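Local coordinates for protein flap endonuclease 1 (Desulfurococcus amylolyticus, PDB 3ORY) that probably cleaves the 5' flaps of branched DNA during replication and repair, as a structure-specific endonuclease of the FEN1/XPG family, at residues 18-23 against 228-233; 63-69 against 325-329; 83-88 against 343-348; 254-259 against 281-285. All blocks are in the same frame, centred on the assembly; numbering follows the deposited sequence.

Contact 1: 18-23 against 228-233; sequences IIPGEA and KLLVQL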
loop_
_atom_site.group_PDB
_atom_site.type_symbol
_atom_site.label_atom_id
_atom_site.label_comp_id
_atom_site.label_asym_id
_atom_site.label_seq_id
_atom_site.Cartn_x
_atom_site.Cartn_y
_atom_site.Cartn_z
ATOM N N ILE A 18 0.389 2.315 -17.169
ATOM C CA ILE A 18 -0.110 3.461 -17.932
ATOM C C ILE A 18 0.443 4.805 -17.457
ATOM O O ILE A 18 0.186 5.825 -18.091
ATOM C CB ILE A 18 -1.664 3.526 -18.073
ATOM C CG1 ILE A 18 -2.343 3.764 -16.718
ATOM C CG2 ILE A 18 -2.200 2.285 -18.774
ATOM C CD1 ILE A 18 -3.790 4.288 -16.836
ATOM N N ILE A 19 1.208 4.815 -16.367
ATOM C CA ILE A 19 1.814 6.069 -15.905
ATOM C C ILE A 19 2.949 6.513 -16.850
ATOM O O ILE A 19 3.951 5.819 -16.964
ATOM C CB ILE A 19 2.378 5.971 -14.467
ATOM C CG1 ILE A 19 1.323 5.436 -13.472
ATOM C CG2 ILE A 19 2.937 7.327 -14.031
ATOM C CD1 ILE A 19 0.058 6.301 -13.336
ATOM N N PRO A 20 2.795 7.677 -17.512
ATOM C CA PRO A 20 3.883 8.133 -18.385
ATOM C C PRO A 20 5.077 8.659 -17.585
ATOM O O PRO A 20 4.916 9.108 -16.441
ATOM C CB PRO A 20 3.252 9.254 -19.219
ATOM C CG PRO A 20 1.947 9.602 -18.557
ATOM C CD PRO A 20 1.696 8.656 -17.411
ATOM N N GLY A 21 6.263 8.585 -18.198
ATOM C CA GLY A 21 7.511 9.051 -17.596
ATOM C C GLY A 21 7.470 10.470 -17.064
ATOM O O GLY A 21 8.008 10.749 -15.990
ATOM N N GLU A 22 6.821 11.365 -17.805
ATOM C CA GLU A 22 6.735 12.777 -17.417
ATOM C C GLU A 22 5.916 13.013 -16.141
ATOM O O GLU A 22 6.009 14.081 -15.530
ATOM C CB GLU A 22 6.151 13.624 -18.549
ATOM C CG GLU A 22 6.938 13.595 -19.854
ATOM C CD GLU A 22 6.393 12.585 -20.864
ATOM O OE1 GLU A 22 5.995 11.460 -20.466
ATOM O OE2 GLU A 22 6.373 12.932 -22.070
ATOM N N ALA A 23 5.122 12.018 -15.751
ATOM C CA ALA A 23 4.223 12.139 -14.595
ATOM C C ALA A 23 4.818 11.611 -13.281
ATOM O O ALA A 23 4.284 11.877 -12.196
ATOM C CB ALA A 23 2.885 11.454 -14.898
ATOM N N LYS A 228 -0.651 16.762 -13.067
ATOM C CA LYS A 228 0.381 16.427 -14.057
ATOM C C LYS A 228 0.115 15.107 -14.803
ATOM O O LYS A 228 0.258 15.024 -16.034
ATOM C CB LYS A 228 1.721 16.336 -13.343
ATOM C CG LYS A 228 2.921 16.768 -14.141
ATOM C CD LYS A 228 4.088 16.957 -13.187
ATOM C CE LYS A 228 5.327 17.479 -13.888
ATOM N NZ LYS A 228 6.474 17.453 -12.939
ATOM N N LEU A 229 -0.252 14.070 -14.046
ATOM C CA LEU A 229 -0.674 12.791 -14.616
ATOM C C LEU A 229 -1.848 12.955 -15.585
ATOM O O LEU A 229 -1.859 12.384 -16.677
ATOM C CB LEU A 229 -1.059 11.813 -13.492
ATOM C CG LEU A 229 -1.705 10.475 -13.876
ATOM C CD1 LEU A 229 -0.771 9.625 -14.761
ATOM C CD2 LEU A 229 -2.093 9.697 -12.617
ATOM N N LEU A 230 -2.850 13.717 -15.163
ATOM C CA LEU A 230 -4.054 13.897 -15.963
ATOM C C LEU A 230 -3.742 14.609 -17.284
ATOM O O LEU A 230 -4.230 14.202 -18.342
ATOM C CB LEU A 230 -5.117 14.657 -15.156
ATOM C CG LEU A 230 -5.674 13.980 -13.894
ATOM C CD1 LEU A 230 -6.633 14.928 -13.155
ATOM C CD2 LEU A 230 -6.373 12.642 -14.198
ATOM N N VAL A 231 -2.920 15.657 -17.214
ATOM C CA VAL A 231 -2.500 16.414 -18.404
ATOM C C VAL A 231 -1.711 15.524 -19.377
ATOM O O VAL A 231 -2.039 15.471 -20.564
ATOM C CB VAL A 231 -1.650 17.672 -18.047
ATOM C CG1 VAL A 231 -1.087 18.337 -19.313
ATOM C CG2 VAL A 231 -2.474 18.695 -17.244
ATOM N N GLN A 232 -0.689 14.829 -18.868
ATOM C CA GLN A 232 0.158 13.962 -19.706
ATOM C C GLN A 232 -0.654 12.861 -20.381
ATOM O O GLN A 232 -0.437 12.546 -21.548
ATOM C CB GLN A 232 1.298 13.330 -18.895
ATOM C CG GLN A 232 2.447 14.268 -18.582
ATOM C CD GLN A 232 3.028 14.913 -19.827
ATOM O OE1 GLN A 232 3.385 14.229 -20.795
ATOM N NE2 GLN A 232 3.111 16.242 -19.816
ATOM N N LEU A 233 -1.593 12.285 -19.639
ATOM C CA LEU A 233 -2.472 11.253 -20.199
ATOM C C LEU A 233 -3.561 11.832 -21.100
ATOM O O LEU A 233 -4.192 11.101 -21.858
ATOM C CB LEU A 233 -3.097 10.404 -19.085
ATOM C CG LEU A 233 -2.219 9.337 -18.419
ATOM C CD1 LEU A 233 -3.010 8.563 -17.382
ATOM C CD2 LEU A 233 -1.645 8.381 -19.445
#

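Contact 2: 63-69 against 325-329; sequences DNNGRIT and EHDFS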
loop_
_atom_site.group_PDB
_atom_site.type_symbol
_atom_site.label_atom_id
_atom_site.label_comp_id
_atom_site.label_asym_id
_atom_site.label_seq_id
_atom_site.Cartn_x
_atom_site.Cartn_y
_atom_site.Cartn_z
ATOM N N ASP A 63 5.724 -15.889 15.633
ATOM C CA ASP A 63 6.109 -15.934 17.035
ATOM C C ASP A 63 6.023 -17.373 17.563
ATOM O O ASP A 63 5.733 -18.297 16.797
ATOM C CB ASP A 63 5.291 -14.939 17.877
ATOM C CG ASP A 63 3.805 -15.294 17.973
ATOM O OD1 ASP A 63 3.427 -16.465 17.767
ATOM O OD2 ASP A 63 3.012 -14.381 18.281
ATOM N N ASN A 64 6.276 -17.557 18.858
ATOM C CA ASN A 64 6.272 -18.888 19.474
ATOM C C ASN A 64 4.880 -19.487 19.670
ATOM O O ASN A 64 4.750 -20.662 20.027
ATOM C CB ASN A 64 7.025 -18.866 20.809
ATOM C CG ASN A 64 8.522 -18.666 20.635
ATOM O OD1 ASN A 64 9.083 -18.923 19.570
ATOM N ND2 ASN A 64 9.176 -18.208 21.691
ATOM N N ASN A 65 3.850 -18.671 19.463
ATOM C CA ASN A 65 2.465 -19.126 19.498
ATOM C C ASN A 65 1.959 -19.452 18.091
ATOM O O ASN A 65 0.761 -19.626 17.879
ATOM C CB ASN A 65 1.569 -18.070 20.166
ATOM C CG ASN A 65 1.539 -18.189 21.691
ATOM O OD1 ASN A 65 1.501 -19.289 22.245
ATOM N ND2 ASN A 65 1.533 -17.046 22.372
ATOM N N GLY A 66 2.886 -19.527 17.135
ATOM C CA GLY A 66 2.568 -19.787 15.732
ATOM C C GLY A 66 1.927 -18.646 14.944
ATOM O O GLY A 66 1.524 -18.845 13.801
ATOM N N ARG A 67 1.831 -17.457 15.534
ATOM C CA ARG A 67 1.175 -16.319 14.865
ATOM C C ARG A 67 2.118 -15.542 13.931
ATOM O O ARG A 67 3.290 -15.318 14.259
ATOM C CB ARG A 67 0.565 -15.367 15.894
ATOM C CG ARG A 67 -0.489 -16.013 16.786
ATOM C CD ARG A 67 -0.890 -15.093 17.929
ATOM N NE ARG A 67 0.259 -14.736 18.763
ATOM C CZ ARG A 67 0.168 -14.216 19.983
ATOM N NH1 ARG A 67 -1.023 -13.992 20.526
ATOM N NH2 ARG A 67 1.268 -13.930 20.667
ATOM N N ILE A 68 1.592 -15.129 12.777
ATOM C CA ILE A 68 2.354 -14.324 11.809
ATOM C C ILE A 68 2.745 -12.975 12.425
ATOM O O ILE A 68 1.933 -12.330 13.074
ATOM C CB ILE A 68 1.586 -14.150 10.472
ATOM C CG1 ILE A 68 1.381 -15.522 9.810
ATOM C CG2 ILE A 68 2.327 -13.179 9.509
ATOM C CD1 ILE A 68 0.470 -15.514 8.559
ATOM N N THR A 69 4.008 -12.577 12.258
ATOM C CA THR A 69 4.479 -11.308 12.826
ATOM C C THR A 69 5.103 -10.392 11.778
ATOM O O THR A 69 5.547 -9.293 12.109
ATOM C CB THR A 69 5.499 -11.533 13.957
ATOM O OG1 THR A 69 6.549 -12.351 13.457
ATOM C CG2 THR A 69 4.851 -12.218 15.163
ATOM N N GLU A 325 5.362 -10.297 23.775
ATOM C CA GLU A 325 4.153 -10.857 23.179
ATOM C C GLU A 325 4.398 -11.566 21.848
ATOM O O GLU A 325 3.629 -12.465 21.479
ATOM C CB GLU A 325 3.104 -9.764 23.001
ATOM C CG GLU A 325 2.469 -9.305 24.317
ATOM C CD GLU A 325 1.614 -8.042 24.179
ATOM O OE1 GLU A 325 1.053 -7.784 23.089
ATOM O OE2 GLU A 325 1.514 -7.300 25.179
ATOM N N HIS A 326 5.446 -11.168 21.123
ATOM C CA HIS A 326 5.660 -11.689 19.770
ATOM C C HIS A 326 7.058 -12.256 19.486
ATOM O O HIS A 326 7.412 -12.543 18.332
ATOM C CB HIS A 326 5.231 -10.653 18.721
ATOM C CG HIS A 326 3.760 -10.365 18.740
ATOM N ND1 HIS A 326 2.822 -11.275 18.303
ATOM C CD2 HIS A 326 3.065 -9.281 19.160
ATOM C CE1 HIS A 326 1.612 -10.761 18.445
ATOM N NE2 HIS A 326 1.731 -9.553 18.964
ATOM N N ASP A 327 7.843 -12.406 20.551
ATOM C CA ASP A 327 9.106 -13.157 20.523
ATOM C C ASP A 327 10.180 -12.610 19.582
ATOM O O ASP A 327 11.037 -13.364 19.117
ATOM C CB ASP A 327 8.832 -14.646 20.254
ATOM C CG ASP A 327 7.854 -15.234 21.246
ATOM O OD1 ASP A 327 8.219 -15.331 22.435
ATOM O OD2 ASP A 327 6.714 -15.581 20.851
ATOM N N PHE A 328 10.137 -11.303 19.311
ATOM C CA PHE A 328 11.205 -10.625 18.567
ATOM C C PHE A 328 12.473 -10.648 19.411
ATOM O O PHE A 328 12.407 -10.735 20.640
ATOM C CB PHE A 328 10.840 -9.167 18.300
ATOM C CG PHE A 328 9.928 -8.954 17.125
ATOM C CD1 PHE A 328 10.333 -8.149 16.067
ATOM C CD2 PHE A 328 8.650 -9.524 17.086
ATOM C CE1 PHE A 328 9.493 -7.924 14.974
ATOM C CE2 PHE A 328 7.798 -9.308 15.995
ATOM C CZ PHE A 328 8.224 -8.506 14.937
ATOM N N SER A 329 13.625 -10.545 18.758
ATOM C CA SER A 329 14.899 -10.530 19.471
ATOM C C SER A 329 15.069 -9.266 20.317
ATOM O O SER A 329 14.975 -8.152 19.799
ATOM C CB SER A 329 16.067 -10.640 18.487
ATOM O OG SER A 329 17.223 -10.034 19.044
#

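Contact 3: 83-88 against 343-348; sequences VEAGIK and AFKENI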
loop_
_atom_site.group_PDB
_atom_site.type_symbol
_atom_site.label_atom_id
_atom_site.label_comp_id
_atom_site.label_asym_id
_atom_site.label_seq_id
_atom_site.Cartn_x
_atom_site.Cartn_y
_atom_site.Cartn_z
ATOM N N VAL A 83 11.493 7.619 9.659
ATOM C CA VAL A 83 11.849 8.654 10.636
ATOM C C VAL A 83 13.341 9.040 10.577
ATOM O O VAL A 83 13.669 10.230 10.628
ATOM C CB VAL A 83 11.431 8.241 12.070
ATOM C CG1 VAL A 83 12.023 9.182 13.111
ATOM C CG2 VAL A 83 9.891 8.209 12.190
ATOM N N GLU A 84 14.225 8.047 10.447
ATOM C CA GLU A 84 15.684 8.288 10.328
ATOM C C GLU A 84 16.044 9.087 9.078
ATOM O O GLU A 84 17.064 9.788 9.043
ATOM C CB GLU A 84 16.472 6.972 10.359
ATOM C CG GLU A 84 16.610 6.377 11.763
ATOM C CD GLU A 84 17.128 4.945 11.783
ATOM O OE1 GLU A 84 17.232 4.317 10.710
ATOM O OE2 GLU A 84 17.426 4.439 12.888
ATOM N N ALA A 85 15.208 8.973 8.051
ATOM C CA ALA A 85 15.352 9.771 6.845
ATOM C C ALA A 85 14.807 11.196 6.998
ATOM O O ALA A 85 14.944 12.012 6.084
ATOM C CB ALA A 85 14.677 9.070 5.682
ATOM N N GLY A 86 14.183 11.490 8.140
ATOM C CA GLY A 86 13.640 12.830 8.403
ATOM C C GLY A 86 12.189 13.020 7.980
ATOM O O GLY A 86 11.637 14.119 8.094
ATOM N N ILE A 87 11.569 11.948 7.493
ATOM C CA ILE A 87 10.153 11.977 7.112
ATOM C C ILE A 87 9.277 11.926 8.369
ATOM O O ILE A 87 9.594 11.227 9.327
ATOM C CB ILE A 87 9.803 10.831 6.123
ATOM C CG1 ILE A 87 10.503 11.051 4.775
ATOM C CG2 ILE A 87 8.300 10.728 5.911
ATOM C CD1 ILE A 87 10.675 9.778 3.953
ATOM N N LYS A 88 8.194 12.693 8.362
ATOM C CA LYS A 88 7.233 12.672 9.460
ATOM C C LYS A 88 6.033 11.822 9.049
ATOM O O LYS A 88 5.128 12.309 8.370
ATOM C CB LYS A 88 6.828 14.099 9.845
ATOM C CG LYS A 88 8.022 14.953 10.295
ATOM C CD LYS A 88 7.597 16.336 10.752
ATOM C CE LYS A 88 8.785 17.071 11.362
ATOM N NZ LYS A 88 8.536 18.529 11.457
ATOM N N ALA A 343 16.876 9.530 16.638
ATOM C CA ALA A 343 16.396 10.097 15.382
ATOM C C ALA A 343 15.057 10.821 15.566
ATOM O O ALA A 343 14.818 11.848 14.935
ATOM C CB ALA A 343 16.306 9.023 14.308
ATOM N N PHE A 344 14.202 10.299 16.449
ATOM C CA PHE A 344 12.909 10.927 16.757
ATOM C C PHE A 344 13.104 12.320 17.354
ATOM O O PHE A 344 12.467 13.280 16.933
ATOM C CB PHE A 344 12.097 10.057 17.727
ATOM C CG PHE A 344 10.665 10.495 17.890
ATOM C CD1 PHE A 344 9.646 9.847 17.197
ATOM C CD2 PHE A 344 10.331 11.545 18.743
ATOM C CE1 PHE A 344 8.312 10.243 17.342
ATOM C CE2 PHE A 344 9.000 11.949 18.891
ATOM C CZ PHE A 344 7.996 11.299 18.188
ATOM N N LYS A 345 13.980 12.399 18.350
ATOM C CA LYS A 345 14.321 13.645 19.028
ATOM C C LYS A 345 14.884 14.684 18.041
ATOM O O LYS A 345 14.527 15.857 18.106
ATOM C CB LYS A 345 15.314 13.337 20.160
ATOM C CG LYS A 345 15.703 14.492 21.088
ATOM C CD LYS A 345 16.588 13.956 22.226
ATOM C CE LYS A 345 17.690 14.935 22.635
ATOM N NZ LYS A 345 17.261 15.906 23.688
ATOM N N GLU A 346 15.736 14.235 17.119
ATOM C CA GLU A 346 16.393 15.119 16.151
ATOM C C GLU A 346 15.486 15.550 14.991
ATOM O O GLU A 346 15.478 16.724 14.613
ATOM C CB GLU A 346 17.674 14.468 15.600
ATOM C CG GLU A 346 18.836 14.396 16.603
ATOM C CD GLU A 346 19.879 13.319 16.262
ATOM O OE1 GLU A 346 19.603 12.450 15.401
ATOM O OE2 GLU A 346 20.977 13.337 16.868
ATOM N N ASN A 347 14.731 14.600 14.437
ATOM C CA ASN A 347 13.967 14.828 13.203
ATOM C C ASN A 347 12.517 15.256 13.396
ATOM O O ASN A 347 11.936 15.906 12.525
ATOM C CB ASN A 347 14.027 13.594 12.294
ATOM C CG ASN A 347 15.427 13.318 11.765
ATOM O OD1 ASN A 347 16.336 14.143 11.898
ATOM N ND2 ASN A 347 15.607 12.151 11.160
ATOM N N ILE A 348 11.932 14.881 14.528
ATOM C CA ILE A 348 10.529 15.193 14.805
ATOM C C ILE A 348 10.402 16.278 15.879
ATOM O O ILE A 348 9.579 17.186 15.745
ATOM C CB ILE A 348 9.713 13.908 15.101
ATOM C CG1 ILE A 348 9.589 13.085 13.810
ATOM C CG2 ILE A 348 8.339 14.249 15.659
ATOM C CD1 ILE A 348 9.222 11.637 14.005
HETATM O O HOH W 1 11.962 15.912 10.025
#

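Contact 4: 254-259 against 281-285; sequences DGFEGI and ILKSP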
loop_
_atom_site.group_PDB
_atom_site.type_symbol
_atom_site.label_atom_id
_atom_site.label_comp_id
_atom_site.label_asym_id
_atom_site.label_seq_id
_atom_site.Cartn_x
_atom_site.Cartn_y
_atom_site.Cartn_z
ATOM N N ASP A 254 -14.500 -7.321 -9.146
ATOM C CA ASP A 254 -13.997 -8.070 -10.299
ATOM C C ASP A 254 -13.713 -7.207 -11.534
ATOM O O ASP A 254 -13.083 -7.674 -12.486
ATOM C CB ASP A 254 -14.962 -9.200 -10.661
ATOM C CG ASP A 254 -15.114 -10.207 -9.537
ATOM O OD1 ASP A 254 -14.118 -10.468 -8.827
ATOM O OD2 ASP A 254 -16.230 -10.741 -9.366
ATOM N N GLY A 255 -14.163 -5.954 -11.509
ATOM C CA GLY A 255 -14.084 -5.084 -12.684
ATOM C C GLY A 255 -14.806 -5.680 -13.884
ATOM O O GLY A 255 -15.821 -6.368 -13.737
ATOM N N PHE A 256 -14.272 -5.426 -15.073
ATOM C CA PHE A 256 -14.864 -5.942 -16.301
ATOM C C PHE A 256 -13.913 -6.924 -16.976
ATOM O O PHE A 256 -12.714 -6.677 -17.053
ATOM C CB PHE A 256 -15.277 -4.785 -17.212
ATOM C CG PHE A 256 -16.408 -3.950 -16.639
ATOM C CD1 PHE A 256 -17.730 -4.203 -17.006
ATOM C CD2 PHE A 256 -16.153 -2.951 -15.695
ATOM C CE1 PHE A 256 -18.785 -3.451 -16.471
ATOM C CE2 PHE A 256 -17.197 -2.192 -15.148
ATOM C CZ PHE A 256 -18.518 -2.439 -15.535
ATOM N N GLU A 257 -14.460 -8.040 -17.450
ATOM C CA GLU A 257 -13.668 -9.183 -17.913
ATOM C C GLU A 257 -12.729 -8.850 -19.064
ATOM O O GLU A 257 -13.137 -8.246 -20.055
ATOM C CB GLU A 257 -14.586 -10.343 -18.328
ATOM C CG GLU A 257 -15.502 -10.832 -17.211
ATOM C CD GLU A 257 -16.604 -11.761 -17.706
ATOM O OE1 GLU A 257 -17.653 -11.850 -17.023
ATOM O OE2 GLU A 257 -16.423 -12.400 -18.766
ATOM N N GLY A 258 -11.469 -9.259 -18.916
ATOM C CA GLY A 258 -10.474 -9.092 -19.967
ATOM C C GLY A 258 -9.898 -7.689 -20.102
ATOM O O GLY A 258 -9.103 -7.438 -20.998
ATOM N N ILE A 259 -10.283 -6.770 -19.217
ATOM C CA ILE A 259 -9.829 -5.386 -19.356
ATOM C C ILE A 259 -8.698 -5.027 -18.391
ATOM O O ILE A 259 -8.906 -4.916 -17.193
ATOM C CB ILE A 259 -11.010 -4.379 -19.301
ATOM C CG1 ILE A 259 -12.008 -4.701 -20.423
ATOM C CG2 ILE A 259 -10.499 -2.951 -19.446
ATOM C CD1 ILE A 259 -13.318 -3.963 -20.345
ATOM N N ILE A 281 -18.434 -4.859 -25.344
ATOM C CA ILE A 281 -17.052 -4.742 -24.868
ATOM C C ILE A 281 -16.959 -4.984 -23.355
ATOM O O ILE A 281 -15.975 -5.530 -22.869
ATOM C CB ILE A 281 -16.439 -3.352 -25.249
ATOM C CG1 ILE A 281 -16.501 -3.107 -26.772
ATOM C CG2 ILE A 281 -15.012 -3.186 -24.705
ATOM C CD1 ILE A 281 -15.799 -4.159 -27.629
ATOM N N LEU A 282 -18.000 -4.589 -22.630
ATOM C CA LEU A 282 -17.994 -4.648 -21.172
ATOM C C LEU A 282 -18.803 -5.831 -20.663
ATOM O O LEU A 282 -20.024 -5.862 -20.801
ATOM C CB LEU A 282 -18.530 -3.341 -20.573
ATOM C CG LEU A 282 -17.820 -2.022 -20.889
ATOM C CD1 LEU A 282 -18.462 -0.876 -20.114
ATOM C CD2 LEU A 282 -16.336 -2.086 -20.597
ATOM N N LYS A 283 -18.103 -6.800 -20.082
ATOM C CA LYS A 283 -18.719 -8.007 -19.535
ATOM C C LYS A 283 -18.489 -8.041 -18.022
ATOM O O LYS A 283 -17.342 -8.028 -17.556
ATOM C CB LYS A 283 -18.116 -9.262 -20.179
ATOM C CG LYS A 283 -17.868 -9.172 -21.684
ATOM C CD LYS A 283 -17.034 -10.351 -22.175
ATOM C CE LYS A 283 -16.638 -10.197 -23.640
ATOM N NZ LYS A 283 -15.841 -11.370 -24.100
ATOM N N SER A 284 -19.580 -8.078 -17.262
ATOM C CA SER A 284 -19.513 -8.077 -15.804
ATOM C C SER A 284 -20.396 -9.190 -15.244
ATOM O O SER A 284 -21.484 -9.429 -15.777
ATOM C CB SER A 284 -19.959 -6.719 -15.260
ATOM O OG SER A 284 -19.568 -6.542 -13.906
ATOM N N PRO A 285 -19.932 -9.882 -14.174
ATOM C CA PRO A 285 -20.794 -10.901 -13.556
ATOM C C PRO A 285 -22.117 -10.277 -13.087
ATOM O O PRO A 285 -23.193 -10.725 -13.508
ATOM C CB PRO A 285 -19.960 -11.412 -12.366
ATOM C CG PRO A 285 -18.923 -10.343 -12.112
ATOM C CD PRO A 285 -18.653 -9.717 -13.449
HETATM O O HOH W 2 -17.614 -4.972 -12.351
#

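Contact 1: 18-23 against 228-233
In the PIN-like nuclease core, this contact lies just past the end of the antiparallel pair of strands 24-26 and 216-225. The loop leading into the first strand lies on the helix that follows the second. The main bump is the Pro20 ring. It fills a shallow hollow on the helix between Leu229, Gln232 and Leu233. Pro20 CD meets Leu229 CD1 at 3.7 Å, and Pro20 CG lies 3.8 Å from Gln232 CB. Leu229 in turn brings its end to Ile19, with Leu229 CD1 3.7 Å from Ile19 CD1. A short 3-10 turn, closed by Ala23 N to Pro20 O at 3.0 Å, brings the small Ala23 close in. Ala23 CB sits 3.8 Å from Leu229 CA. Glu22 and Gln232 border the outer side. Ile18 reaches Pro261 and Leu265 of helix 261-271; Leu233 also touches Leu265. At that end the Leu233 methyl CD2 rests 3.4 Å from Ile18 O.

Contact 2: 63-69 against 325-329
The carboxylate of Asp63 is the polar centre. Asp63 OD2 forms a salt bridge with Arg67 NE at 2.8 Å and also accepts a hydrogen bond from Arg67 NH2 at 3.0 Å. Across the contact, His326 ND1 donates to Asp63 OD2 at 3.1 Å, so ND1 carries a proton. Asp63 OD1 faces its own loop. Asp63 OD1 accepts from Asn65 N at 2.8 Å, an Asx turn, and from Arg67 N at 2.9 Å. These bonds brace the type I turn from Asp63 to Gly66, where Gly66 takes a positive phi. The second crossing bond runs from Asn64 N to Asp327 OD2 at 2.8 Å. Asp327, itself at positive phi, thereby holds the start of the turn. The Arg67 guanidinium has His326 CE1 over one face and Glu325 O near its edge. Packing lies beyond this. Thr69 CG2 is 3.9 Å from His326 ND1, and Thr69 CB is 3.8 Å from Phe328 CE2. His326 touches Leu72 and Phe328 touches Ser73, both of helix 70-84. The contact thus joins the turn before helix 70-84 to the link between helices 315-325 and 330-347. Arg67 pairs with Asp63 inside its own loop, while a histidine NH and a backbone NH make the crossing bonds to carboxylates, which implies a polar, directional join.

Contact 3: 83-88 against 343-348
A Schellman motif ends helix 70-84 here, just before strand 88-93 completes the beta-alpha-beta crossover from its parallel neighbour, strand 37-41. The last turn of helix 330-347 packs against this corner. Gly86 takes a positive phi of 91°, at which a CB would be jammed against the preceding carbonyl oxygen. Asn347, in an m rotamer, points its amide at the corner. Asn347 ND2 donates to Val83 O at 2.8 Å, and Val83 O also accepts from Gly86 N at 2.8 Å. Val83, with chi1 near 180°, sends CG1 across the interface to Ile348 CD1 at 3.8 Å. The Ile348 side chain, chi1 m and chi2 t, brings its end inward to make this meeting. Glu84 starts away from the partner helix, yet Glu84 CG reaches Ala343 CB at 3.7 Å. Lys88 is m at chi1 and extended thereafter. Its long chain runs past Ile348 until Lys88 CE lies 3.6 Å from Asn347 O. Trp310 touches both Lys88 and Ile348, while Phe344 turns to Pro313. One water ties the two backbones together, donating to Gly86 O at 2.7 Å and to Asn347 O at 2.5 Å.

Contact 4: 254-259 against 281-285
Two irregular segments run in opposite senses, with Phe256 CA 5.1 Å from Ser284 CA and Glu257 CA 5.4 Å from Lys283 CA. Their one direct hydrogen bond is nearly straight, from Glu257 N to Lys283 O at 2.9 Å. Phe256 CA adds a CA-H...O contact to the same Lys283 O at 3.5 Å. Phe256 to Ile259 form a type II turn, with Gly258 at positive phi. A water donates to Gly255 O at 2.7 Å and to Ser284 OG at 2.9 Å; Ser284 OG also bonds Ile286 O. Leu282 is the main apolar link. Leu282 CD2 lies 3.6 Å from Ile259 CD1, and Leu282 CB is 3.8 Å from Phe256 CD1. Leu246 of helix 237-247 touches Phe256 and Leu282. Outside, Glu257 CD packs 3.8 Å from Lys283 CB, while the end of Lys283 leads away. The glycine-rich loop between helices 237-247 and 261-271 fits the helix-two-turn-helix motif, which in FEN1 relatives binds duplex DNA.

In the fold
Contacts 1, 2 and 3 join parts of the chain more than 200 residues apart; contact 4 is local, its segments 22 residues apart. Contacts 2 and 3 lie at the two ends of both helix 70-84 and helix 330-347. The helix pair is thus joined near both ends, with contact centres 28 Å apart. Contacts 1 and 4 share helix 261-271, whose side chains touch both; their centres are 25 Å apart. Contact 4, in the probable DNA-binding motif, lies 46 Å from contact 3, centre to centre and on the opposite side of the chain's centre. Contacts 1 and 2 are also on opposite sides, with centres 44 Å apart. A bound phosphate, probably from crystallisation, lies about 5 Å from the Ile18 side chain of contact 1.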